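Local structure of aromatic-ring-hydroxylating dioxygenase beta subunit (6VW4) at residues Y11-Q16 / L124-D129; E31-T36 / A135-E140; P47-A52 / V59-E64. The protein is of uncertain function but binds a naphthopyran acetic acid in its NTF2-like pocket and may be related to polyketide biosynthesis. All blocks are in the same frame, centred on the assembly; numbering follows the deposited sequence.

Contact 1 of 3, residues Y11-Q16 / L124-D129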
loop_
_atom_site.group_PDB
_atom_site.type_symbol
_atom_site.label_atom_id
_atom_site.label_comp_id
_atom_site.label_asym_id
_atom_site.label_seq_id
_atom_site.Cartn_x
_atom_site.Cartn_y
_atom_site.Cartn_z
ATOM N N TYR A 11 3.755 4.566 14.640
ATOM C CA TYR A 11 3.318 4.485 13.248
ATOM C C TYR A 11 3.308 3.032 12.784
ATOM O O TYR A 11 2.303 2.529 12.264
ATOM C CB TYR A 11 4.247 5.368 12.392
ATOM C CG TYR A 11 3.812 5.594 10.991
ATOM C CD1 TYR A 11 4.211 4.726 9.972
ATOM C CD2 TYR A 11 3.012 6.659 10.671
ATOM C CE1 TYR A 11 3.813 4.925 8.681
ATOM C CE2 TYR A 11 2.618 6.878 9.382
ATOM C CZ TYR A 11 3.006 6.002 8.395
ATOM O OH TYR A 11 2.598 6.244 7.127
ATOM N N ALA A 12 4.397 2.322 13.038
ATOM C CA ALA A 12 4.444 0.887 12.744
ATOM C C ALA A 12 3.419 0.089 13.554
ATOM O O ALA A 12 2.840 -0.889 13.054
ATOM C CB ALA A 12 5.854 0.347 13.006
ATOM N N GLU A 13 3.216 0.451 14.816
ATOM C CA GLU A 13 2.229 -0.263 15.623
ATOM C C GLU A 13 0.814 -0.098 15.056
ATOM O O GLU A 13 0.027 -1.050 15.052
ATOM C CB GLU A 13 2.300 0.239 17.067
ATOM C CG GLU A 13 1.851 -0.781 18.099
ATOM C CD GLU A 13 1.698 -0.219 19.517
ATOM O OE1 GLU A 13 2.213 0.876 19.832
ATOM O OE2 GLU A 13 1.022 -0.898 20.317
ATOM N N VAL A 14 0.462 1.103 14.576
ATOM C CA VAL A 14 -0.866 1.284 13.964
ATOM C C VAL A 14 -1.002 0.434 12.693
ATOM O O VAL A 14 -2.023 -0.245 12.484
ATOM C CB VAL A 14 -1.150 2.762 13.668
ATOM C CG1 VAL A 14 -2.473 2.872 12.831
ATOM C CG2 VAL A 14 -1.226 3.568 14.967
ATOM N N GLN A 15 0.031 0.427 11.848
ATOM C CA GLN A 15 -0.025 -0.393 10.638
ATOM C C GLN A 15 -0.190 -1.872 10.977
ATOM O O GLN A 15 -0.966 -2.583 10.324
ATOM C CB GLN A 15 1.234 -0.207 9.808
ATOM C CG GLN A 15 1.494 1.167 9.344
ATOM C CD GLN A 15 2.883 1.278 8.720
ATOM O OE1 GLN A 15 3.917 1.350 9.419
ATOM N NE2 GLN A 15 2.922 1.260 7.413
ATOM N N GLN A 16 0.534 -2.353 12.005
ATOM C CA GLN A 16 0.432 -3.755 12.402
ATOM C C GLN A 16 -0.972 -4.075 12.884
ATOM O O GLN A 16 -1.532 -5.139 12.560
ATOM C CB GLN A 16 1.457 -4.072 13.496
ATOM C CG GLN A 16 1.228 -5.405 14.224
ATOM C CD GLN A 16 2.046 -6.565 13.621
ATOM O OE1 GLN A 16 2.735 -6.394 12.617
ATOM N NE2 GLN A 16 1.958 -7.744 14.231
ATOM N N LEU A 124 -7.606 5.582 17.685
ATOM C CA LEU A 124 -7.103 4.459 18.468
ATOM C C LEU A 124 -6.762 4.929 19.877
ATOM O O LEU A 124 -6.348 6.075 20.091
ATOM C CB LEU A 124 -5.852 3.813 17.851
ATOM C CG LEU A 124 -6.184 3.160 16.489
ATOM C CD1 LEU A 124 -5.674 4.050 15.370
ATOM C CD2 LEU A 124 -5.588 1.826 16.273
ATOM N N VAL A 125 -6.941 4.011 20.824
ATOM C CA VAL A 125 -6.585 4.178 22.218
ATOM C C VAL A 125 -5.813 2.931 22.630
ATOM O O VAL A 125 -5.781 1.923 21.925
ATOM C CB VAL A 125 -7.805 4.376 23.147
ATOM C CG1 VAL A 125 -8.513 5.644 22.829
ATOM C CG2 VAL A 125 -8.742 3.230 23.040
ATOM N N ARG A 126 -5.158 3.023 23.770
ATOM C CA ARG A 126 -4.427 1.898 24.325
ATOM C C ARG A 126 -5.266 1.250 25.416
ATOM O O ARG A 126 -5.857 1.941 26.247
ATOM C CB ARG A 126 -3.075 2.361 24.858
ATOM C CG ARG A 126 -2.018 1.361 24.592
ATOM C CD ARG A 126 -0.685 1.941 24.908
ATOM N NE ARG A 126 -0.054 2.603 23.773
ATOM C CZ ARG A 126 0.448 1.968 22.725
ATOM N NH1 ARG A 126 0.351 0.649 22.656
ATOM N NH2 ARG A 126 1.021 2.666 21.735
ATOM N N GLY A 127 -5.346 -0.069 25.388
ATOM C CA GLY A 127 -6.032 -0.799 26.428
ATOM C C GLY A 127 -5.190 -1.000 27.690
ATOM O O GLY A 127 -4.035 -0.569 27.804
ATOM N N ALA A 128 -5.809 -1.688 28.659
ATOM C CA ALA A 128 -5.182 -1.860 29.965
ATOM C C ALA A 128 -3.877 -2.628 29.832
ATOM O O ALA A 128 -2.875 -2.299 30.478
ATOM C CB ALA A 128 -6.143 -2.585 30.915
ATOM N N ASP A 129 -3.868 -3.639 28.973
ATOM C CA ASP A 129 -2.698 -4.449 28.695
ATOM C C ASP A 129 -1.693 -3.784 27.736
ATOM O O ASP A 129 -0.842 -4.496 27.198
ATOM C CB ASP A 129 -3.159 -5.780 28.092
ATOM C CG ASP A 129 -3.827 -5.603 26.718
ATOM O OD1 ASP A 129 -4.025 -4.437 26.288
ATOM O OD2 ASP A 129 -4.131 -6.628 26.060
#
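E13 and R126 pair between helix 8-26 and the last residues of strand 111-126, part of the helix-on-curved-sheet packing of the NTF2-like (SnoaL-like) fold. Their chains cross at a slant, and the guanidinium presents both terminal nitrogens to the carboxylate, one to each oxygen: R126 NH2 lies 2.9 Å from E13 OE1 and R126 NH1 lies 2.9 Å from E13 OE2. Both bonds are nearly straight, and the two flat groups are turned by only 25°, so this is a nearly coplanar, bidentate end-on salt bridge. E13 reaches it with CG anti to the backbone N (chi1 -153°) and an extended chain, while R126 bends at chi3 to swing its head toward the helix. R126 NH1 also donates to the backbone O of G130, which ties the same nitrogen to the turn following the strand. Replacing E13 by alanine removes both acceptor oxygens, and R126 is likely to lose its carboxylate mate and become freer to turn. Deeper in, the buried V14 and L124 make a light apolar contact, V14 CG1 coming no closer than 4.3 Å to L124 CD1, and L132 of the adjoining strand touches E13, V14 and R126. At the polar end, E13 OE2 receives NH1 on its syn lone pair, whereas NH2 approaches E13 OE1 from the syn side but 26° out of the carboxylate plane.

Contact 2 of 3, residues E31-T36 / A135-E140. With SDN ([(3S)-9-hydroxy-1-methyl-10-oxo-4,10-dihydro-3H-benzo[g]isochromen-3-yl]acetic acid), chain C.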
loop_
_atom_site.group_PDB
_atom_site.type_symbol
_atom_site.label_atom_id
_atom_site.label_comp_id
_atom_site.label_asym_id
_atom_site.label_seq_id
_atom_site.Cartn_x
_atom_site.Cartn_y
_atom_site.Cartn_z
ATOM N N GLU A 31 -15.991 -11.774 14.620
ATOM C CA GLU A 31 -15.900 -11.552 16.065
ATOM C C GLU A 31 -14.505 -11.088 16.446
ATOM O O GLU A 31 -14.345 -10.127 17.209
ATOM C CB GLU A 31 -16.258 -12.825 16.840
ATOM C CG GLU A 31 -17.734 -13.215 16.756
ATOM C CD GLU A 31 -18.078 -14.017 15.489
ATOM O OE1 GLU A 31 -19.170 -14.641 15.462
ATOM O OE2 GLU A 31 -17.274 -14.021 14.521
ATOM N N GLU A 32 -13.484 -11.748 15.894
ATOM C CA GLU A 32 -12.108 -11.311 16.117
ATOM C C GLU A 32 -11.935 -9.861 15.699
ATOM O O GLU A 32 -11.224 -9.095 16.352
ATOM C CB GLU A 32 -11.128 -12.163 15.314
ATOM C CG GLU A 32 -10.864 -13.536 15.801
ATOM C CD GLU A 32 -9.735 -14.186 15.003
ATOM O OE1 GLU A 32 -8.821 -13.457 14.523
ATOM O OE2 GLU A 32 -9.764 -15.429 14.865
ATOM N N TYR A 33 -12.575 -9.475 14.587
ATOM C CA TYR A 33 -12.470 -8.106 14.119
ATOM C C TYR A 33 -13.102 -7.169 15.119
ATOM O O TYR A 33 -12.528 -6.124 15.438
ATOM C CB TYR A 33 -13.111 -7.948 12.741
ATOM C CG TYR A 33 -13.272 -6.517 12.239
ATOM C CD1 TYR A 33 -12.216 -5.858 11.663
ATOM C CD2 TYR A 33 -14.479 -5.840 12.337
ATOM C CE1 TYR A 33 -12.334 -4.586 11.175
ATOM C CE2 TYR A 33 -14.602 -4.536 11.863
ATOM C CZ TYR A 33 -13.515 -3.936 11.256
ATOM O OH TYR A 33 -13.555 -2.662 10.761
ATOM N N ALA A 34 -14.288 -7.522 15.624
ATOM C CA ALA A 34 -14.951 -6.641 16.586
ATOM C C ALA A 34 -14.158 -6.534 17.882
ATOM O O ALA A 34 -14.203 -5.499 18.539
ATOM C CB ALA A 34 -16.380 -7.118 16.873
ATOM N N ASP A 35 -13.408 -7.569 18.244
ATOM C CA ASP A 35 -12.578 -7.506 19.442
ATOM C C ASP A 35 -11.359 -6.609 19.296
ATOM O O ASP A 35 -10.607 -6.464 20.271
ATOM C CB ASP A 35 -12.069 -8.905 19.839
ATOM C CG ASP A 35 -13.174 -9.796 20.424
ATOM O OD1 ASP A 35 -14.255 -9.264 20.771
ATOM O OD2 ASP A 35 -12.969 -11.022 20.513
ATOM N N THR A 36 -11.077 -6.075 18.106
ATOM C CA THR A 36 -10.004 -5.085 18.005
ATOM C C THR A 36 -10.531 -3.682 18.199
ATOM O O THR A 36 -9.748 -2.716 18.194
ATOM C CB THR A 36 -9.273 -5.174 16.654
ATOM O OG1 THR A 36 -10.127 -4.684 15.616
ATOM C CG2 THR A 36 -8.856 -6.605 16.364
ATOM N N ALA A 135 -11.159 2.869 18.830
ATOM C CA ALA A 135 -12.309 3.537 19.399
ATOM C C ALA A 135 -13.316 3.904 18.325
ATOM O O ALA A 135 -14.529 3.824 18.551
ATOM C CB ALA A 135 -11.862 4.801 20.124
ATOM N N SER A 136 -12.834 4.353 17.165
ATOM C CA SER A 136 -13.743 4.667 16.073
ATOM C C SER A 136 -13.089 4.475 14.706
ATOM O O SER A 136 -11.863 4.617 14.542
ATOM C CB SER A 136 -14.300 6.108 16.205
ATOM O OG SER A 136 -13.268 7.055 16.373
ATOM N N ARG A 137 -13.947 4.156 13.735
ATOM C CA ARG A 137 -13.602 4.061 12.322
ATOM C C ARG A 137 -14.716 4.715 11.510
ATOM O O ARG A 137 -15.882 4.311 11.583
ATOM C CB ARG A 137 -13.398 2.605 11.905
ATOM C CG ARG A 137 -13.350 2.404 10.397
ATOM C CD ARG A 137 -12.665 1.102 10.079
ATOM N NE ARG A 137 -11.253 1.201 10.386
ATOM C CZ ARG A 137 -10.428 0.164 10.409
ATOM N NH1 ARG A 137 -10.887 -1.050 10.161
ATOM N NH2 ARG A 137 -9.150 0.333 10.718
ATOM N N TRP A 138 -14.350 5.735 10.763
ATOM C CA TRP A 138 -15.264 6.567 10.007
ATOM C C TRP A 138 -14.873 6.468 8.528
ATOM O O TRP A 138 -13.860 7.030 8.103
ATOM C CB TRP A 138 -15.207 7.993 10.545
ATOM C CG TRP A 138 -16.499 8.674 10.362
ATOM C CD1 TRP A 138 -16.861 9.485 9.317
ATOM C CD2 TRP A 138 -17.645 8.583 11.223
ATOM N NE1 TRP A 138 -18.160 9.916 9.485
ATOM C CE2 TRP A 138 -18.664 9.375 10.644
ATOM C CE3 TRP A 138 -17.906 7.917 12.432
ATOM C CZ2 TRP A 138 -19.929 9.516 11.231
ATOM C CZ3 TRP A 138 -19.162 8.063 13.016
ATOM C CH2 TRP A 138 -20.158 8.854 12.412
ATOM N N VAL A 139 -15.662 5.729 7.753
ATOM C CA VAL A 139 -15.376 5.472 6.347
ATOM C C VAL A 139 -16.175 6.423 5.462
ATOM O O VAL A 139 -17.397 6.531 5.600
ATOM C CB VAL A 139 -15.684 4.014 5.971
ATOM C CG1 VAL A 139 -15.250 3.764 4.517
ATOM C CG2 VAL A 139 -14.982 3.067 6.893
ATOM N N GLU A 140 -15.489 7.080 4.526
ATOM C CA GLU A 140 -16.140 7.721 3.382
ATOM C C GLU A 140 -15.945 6.905 2.100
ATOM O O GLU A 140 -15.015 6.093 1.977
ATOM C CB GLU A 140 -15.615 9.134 3.152
ATOM C CG GLU A 140 -15.656 10.027 4.376
ATOM C CD GLU A 140 -17.036 10.561 4.702
ATOM O OE1 GLU A 140 -17.165 11.201 5.771
ATOM O OE2 GLU A 140 -17.989 10.347 3.905
HETATM O O4 SDN C . -13.637 -2.336 7.937
HETATM C C11 SDN C . -13.255 -1.365 7.010
HETATM C C12 SDN C . -14.014 -1.094 5.872
HETATM C C13 SDN C . -15.318 -1.894 5.646
HETATM O O5 SDN C . -15.655 -2.718 6.431
HETATM C C14 SDN C . -16.153 -1.607 4.412
HETATM C C15 SDN C . -17.471 -2.387 4.187
HETATM O O3 SDN C . -18.486 -1.694 3.429
HETATM C C16 SDN C . -17.786 -3.726 4.869
HETATM C C10 SDN C . -12.063 -0.684 7.196
HETATM C C9 SDN C . -11.641 0.285 6.272
HETATM C C8 SDN C . -12.402 0.565 5.148
HETATM C C7 SDN C . -13.591 -0.127 4.935
HETATM C C6 SDN C . -14.438 0.183 3.657
HETATM C C5 SDN C . -15.733 -0.602 3.463
HETATM C C4 SDN C . -16.555 -0.318 2.285
HETATM C C3 SDN C . -17.960 -0.899 2.308
HETATM C C2 SDN C . -17.840 -1.869 1.146
HETATM C C1 SDN C . -18.582 -1.623 -0.151
HETATM O O2 SDN C . -19.255 -0.576 -0.294
HETATM O O1 SDN C . -18.507 -2.498 -1.062
#
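The Y33 ring and the R137 guanidinium are the flat groups here, their planes 41° apart. R137 NH1 stands at the edge of the Y33 ring, beside its hydroxyl, and Y33 OH in turn lies at the edge of the guanidinium. Over one guanidinium face lies C9 of the bound ligand SDN, an atom of its hydroxylated aromatic ring; the adjoining SDN C10 comes within 3.2 Å of R137 NH1 and 3.4 Å of R137 CD. The ligand hydroxyl O4 approaches the Y33 ring obliquely and donates to Y33 OH at 2.8 Å. R137 NH1 donates to the same phenol oxygen at 3.2 Å, but with an N-H...O angle of 135° this bond is weak. With CG anti to the backbone N (chi1 170°), Y33 reaches from helix 30-34 toward strand 132-139, and F37 packs edge-to-face with its ring. R137 comes from the strand and bends at chi3; its stronger polar hold is the salt bridge from NH2 to D122 on the neighbouring strand 111-126, which probably helps to position it. V139 adds an apolar surface, its CG1 3.8 Å from SDN C6. T36 OG1 donates, in the carbonyl plane, to Y33 O at 2.8 Å. Helix and strand thus close round the hydroxyl-bearing end of the ligand. Y33 OH accepts from SDN O4 and, weakly, from R137 NH1, which suggests that it recognises the ligand hydroxyl as an acceptor.

Contact 3 of 3, residues P47-A52 / V59-E64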
loop_
_atom_site.group_PDB
_atom_site.type_symbol
_atom_site.label_atom_id
_atom_site.label_comp_id
_atom_site.label_asym_id
_atom_site.label_seq_id
_atom_site.Cartn_x
_atom_site.Cartn_y
_atom_site.Cartn_z
ATOM N N PRO A 47 -21.512 5.702 4.337
ATOM C CA PRO A 47 -22.191 6.988 4.538
ATOM C C PRO A 47 -23.693 6.850 4.327
ATOM O O PRO A 47 -24.163 6.021 3.542
ATOM C CB PRO A 47 -21.553 7.905 3.490
ATOM C CG PRO A 47 -20.264 7.200 3.061
ATOM C CD PRO A 47 -20.563 5.737 3.204
ATOM N N GLY A 48 -24.438 7.663 5.056
ATOM C CA GLY A 48 -25.899 7.569 5.102
ATOM C C GLY A 48 -26.441 6.646 6.177
ATOM O O GLY A 48 -27.388 7.001 6.875
ATOM N N ARG A 49 -25.849 5.464 6.325
ATOM C CA ARG A 49 -26.255 4.525 7.360
ATOM C C ARG A 49 -25.668 4.874 8.731
ATOM O O ARG A 49 -24.508 5.306 8.864
ATOM C CB ARG A 49 -25.828 3.108 6.974
ATOM C CG ARG A 49 -26.470 2.002 7.790
ATOM C CD ARG A 49 -26.801 0.791 6.906
ATOM N NE ARG A 49 -27.447 -0.257 7.702
ATOM C CZ ARG A 49 -27.064 -1.530 7.755
ATOM N NH1 ARG A 49 -26.027 -1.968 7.056
ATOM N NH2 ARG A 49 -27.727 -2.375 8.529
ATOM N N ASP A 50 -26.488 4.686 9.762
ATOM C CA ASP A 50 -26.050 4.991 11.116
ATOM C C ASP A 50 -24.962 4.008 11.520
ATOM O O ASP A 50 -24.980 2.842 11.096
ATOM C CB ASP A 50 -27.211 4.899 12.103
ATOM C CG ASP A 50 -28.241 5.995 11.902
ATOM O OD1 ASP A 50 -27.990 7.164 12.299
ATOM O OD2 ASP A 50 -29.315 5.664 11.355
ATOM N N PRO A 51 -24.023 4.439 12.353
ATOM C CA PRO A 51 -22.918 3.551 12.720
ATOM C C PRO A 51 -23.354 2.446 13.660
ATOM O O PRO A 51 -24.253 2.636 14.477
ATOM C CB PRO A 51 -21.926 4.496 13.390
ATOM C CG PRO A 51 -22.774 5.580 13.977
ATOM C CD PRO A 51 -23.986 5.720 13.084
ATOM N N ALA A 52 -22.719 1.278 13.506
ATOM C CA ALA A 52 -22.768 0.219 14.503
ATOM C C ALA A 52 -21.914 0.597 15.717
ATOM O O ALA A 52 -20.778 1.063 15.582
ATOM C CB ALA A 52 -22.277 -1.096 13.907
ATOM N N VAL A 59 -20.555 -6.871 14.950
ATOM C CA VAL A 59 -20.650 -8.219 14.396
ATOM C C VAL A 59 -21.976 -8.440 13.673
ATOM O O VAL A 59 -22.021 -9.170 12.665
ATOM C CB VAL A 59 -20.453 -9.290 15.476
ATOM C CG1 VAL A 59 -20.884 -10.666 14.891
ATOM C CG2 VAL A 59 -19.029 -9.290 15.982
ATOM N N ARG A 60 -23.064 -7.849 14.175
ATOM C CA ARG A 60 -24.350 -8.006 13.513
ATOM C C ARG A 60 -24.364 -7.279 12.183
ATOM O O ARG A 60 -24.875 -7.812 11.186
ATOM C CB ARG A 60 -25.466 -7.504 14.441
ATOM C CG ARG A 60 -26.814 -6.981 13.877
ATOM C CD ARG A 60 -27.626 -6.276 15.066
ATOM N NE ARG A 60 -27.145 -6.693 16.408
ATOM C CZ ARG A 60 -26.825 -5.885 17.436
ATOM N NH1 ARG A 60 -26.948 -4.566 17.359
ATOM N NH2 ARG A 60 -26.364 -6.410 18.572
ATOM N N GLU A 61 -23.822 -6.060 12.137
ATOM C CA GLU A 61 -23.866 -5.332 10.875
ATOM C C GLU A 61 -22.991 -5.972 9.803
ATOM O O GLU A 61 -23.270 -5.787 8.623
ATOM C CB GLU A 61 -23.439 -3.884 11.064
ATOM C CG GLU A 61 -23.682 -3.034 9.805
ATOM C CD GLU A 61 -24.149 -1.613 10.122
ATOM O OE1 GLU A 61 -25.301 -1.459 10.583
ATOM O OE2 GLU A 61 -23.378 -0.641 9.906
ATOM N N LEU A 62 -21.941 -6.712 10.173
ATOM C CA LEU A 62 -21.144 -7.413 9.171
ATOM C C LEU A 62 -21.838 -8.676 8.680
ATOM O O LEU A 62 -21.666 -9.067 7.518
ATOM C CB LEU A 62 -19.767 -7.772 9.723
ATOM C CG LEU A 62 -18.849 -6.583 10.006
ATOM C CD1 LEU A 62 -17.627 -7.053 10.794
ATOM C CD2 LEU A 62 -18.456 -5.844 8.735
ATOM N N ASN A 63 -22.610 -9.334 9.550
ATOM C CA ASN A 63 -23.406 -10.479 9.113
ATOM C C ASN A 63 -24.544 -10.041 8.185
ATOM O O ASN A 63 -24.850 -10.734 7.209
ATOM C CB ASN A 63 -23.946 -11.233 10.334
ATOM C CG ASN A 63 -22.950 -12.241 10.896
ATOM O OD1 ASN A 63 -22.204 -12.882 10.161
ATOM N ND2 ASN A 63 -22.943 -12.386 12.204
ATOM N N GLU A 64 -25.150 -8.880 8.445
ATOM C CA GLU A 64 -26.139 -8.323 7.523
ATOM C C GLU A 64 -25.531 -8.055 6.150
ATOM O O GLU A 64 -26.049 -8.517 5.126
ATOM C CB GLU A 64 -26.698 -7.012 8.076
ATOM C CG GLU A 64 -27.953 -7.089 8.926
ATOM C CD GLU A 64 -28.318 -5.724 9.517
ATOM O OE1 GLU A 64 -28.183 -5.539 10.753
ATOM O OE2 GLU A 64 -28.712 -4.828 8.734
#
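R49, reaching from the loop between strands 41-44 and 52-53, brings its guanidinium to two acidic side chains of helix 55-68, one over a face and one at an edge. R49, E61 and E64 form a salt-bridge network that joins the loop 47-52 to this helix of the SnoaL-like domain. E61 lies over the face: its OE1 sits 3.2 Å above the plane, over the centre, and 3.3 Å from R49 NH2. The two flat groups are stacked, 24° apart, and since no N-H points at that oxygen the pairing is one of charge alone. E64 comes to the edge instead, with OE2 2.7 Å from R49 NH2. Despite the short separation the N-H...O angle is 123°, so this hydrogen bond is weak although the salt bridge is plain. The carboxylate of E64 is turned 58° from the guanidinium. R49, bent at chi2, runs past E61 in the opposite direction, which lays its guanidinium on the carboxylate. A52 CB rests 4.1 Å from E61 CB, which brings strand 52-53 against the helix; A52 also pairs through its backbone with F43. One arginine therefore serves two carboxylates, probably offsetting the mutual repulsion of E61 and E64, but with a pairing that is mainly electrostatic and only weakly directional.

Overall arrangement
Contacts 1 and 2 share one sheet: strands 111-126 and 132-139 are neighbours in it, and the helices that meet them, 8-26 and 30-34, are consecutive in the chain. Their centres are 13 Å apart. Contact 2 lines the SDN pocket directly, whereas the side chain of L124 in contact 1 is about 11 Å from the ligand and that of E61 in contact 3 about 8 Å. Contacts 2 and 3, with centres 11 Å apart, touch: A34 CB packs on V59 CG2 at 3.5 Å, and Y33 CD2 on L62 CD1 at 3.7 Å. Contacts 1 and 3 lie on opposite sides of the chain's centre, their centres 24 Å apart.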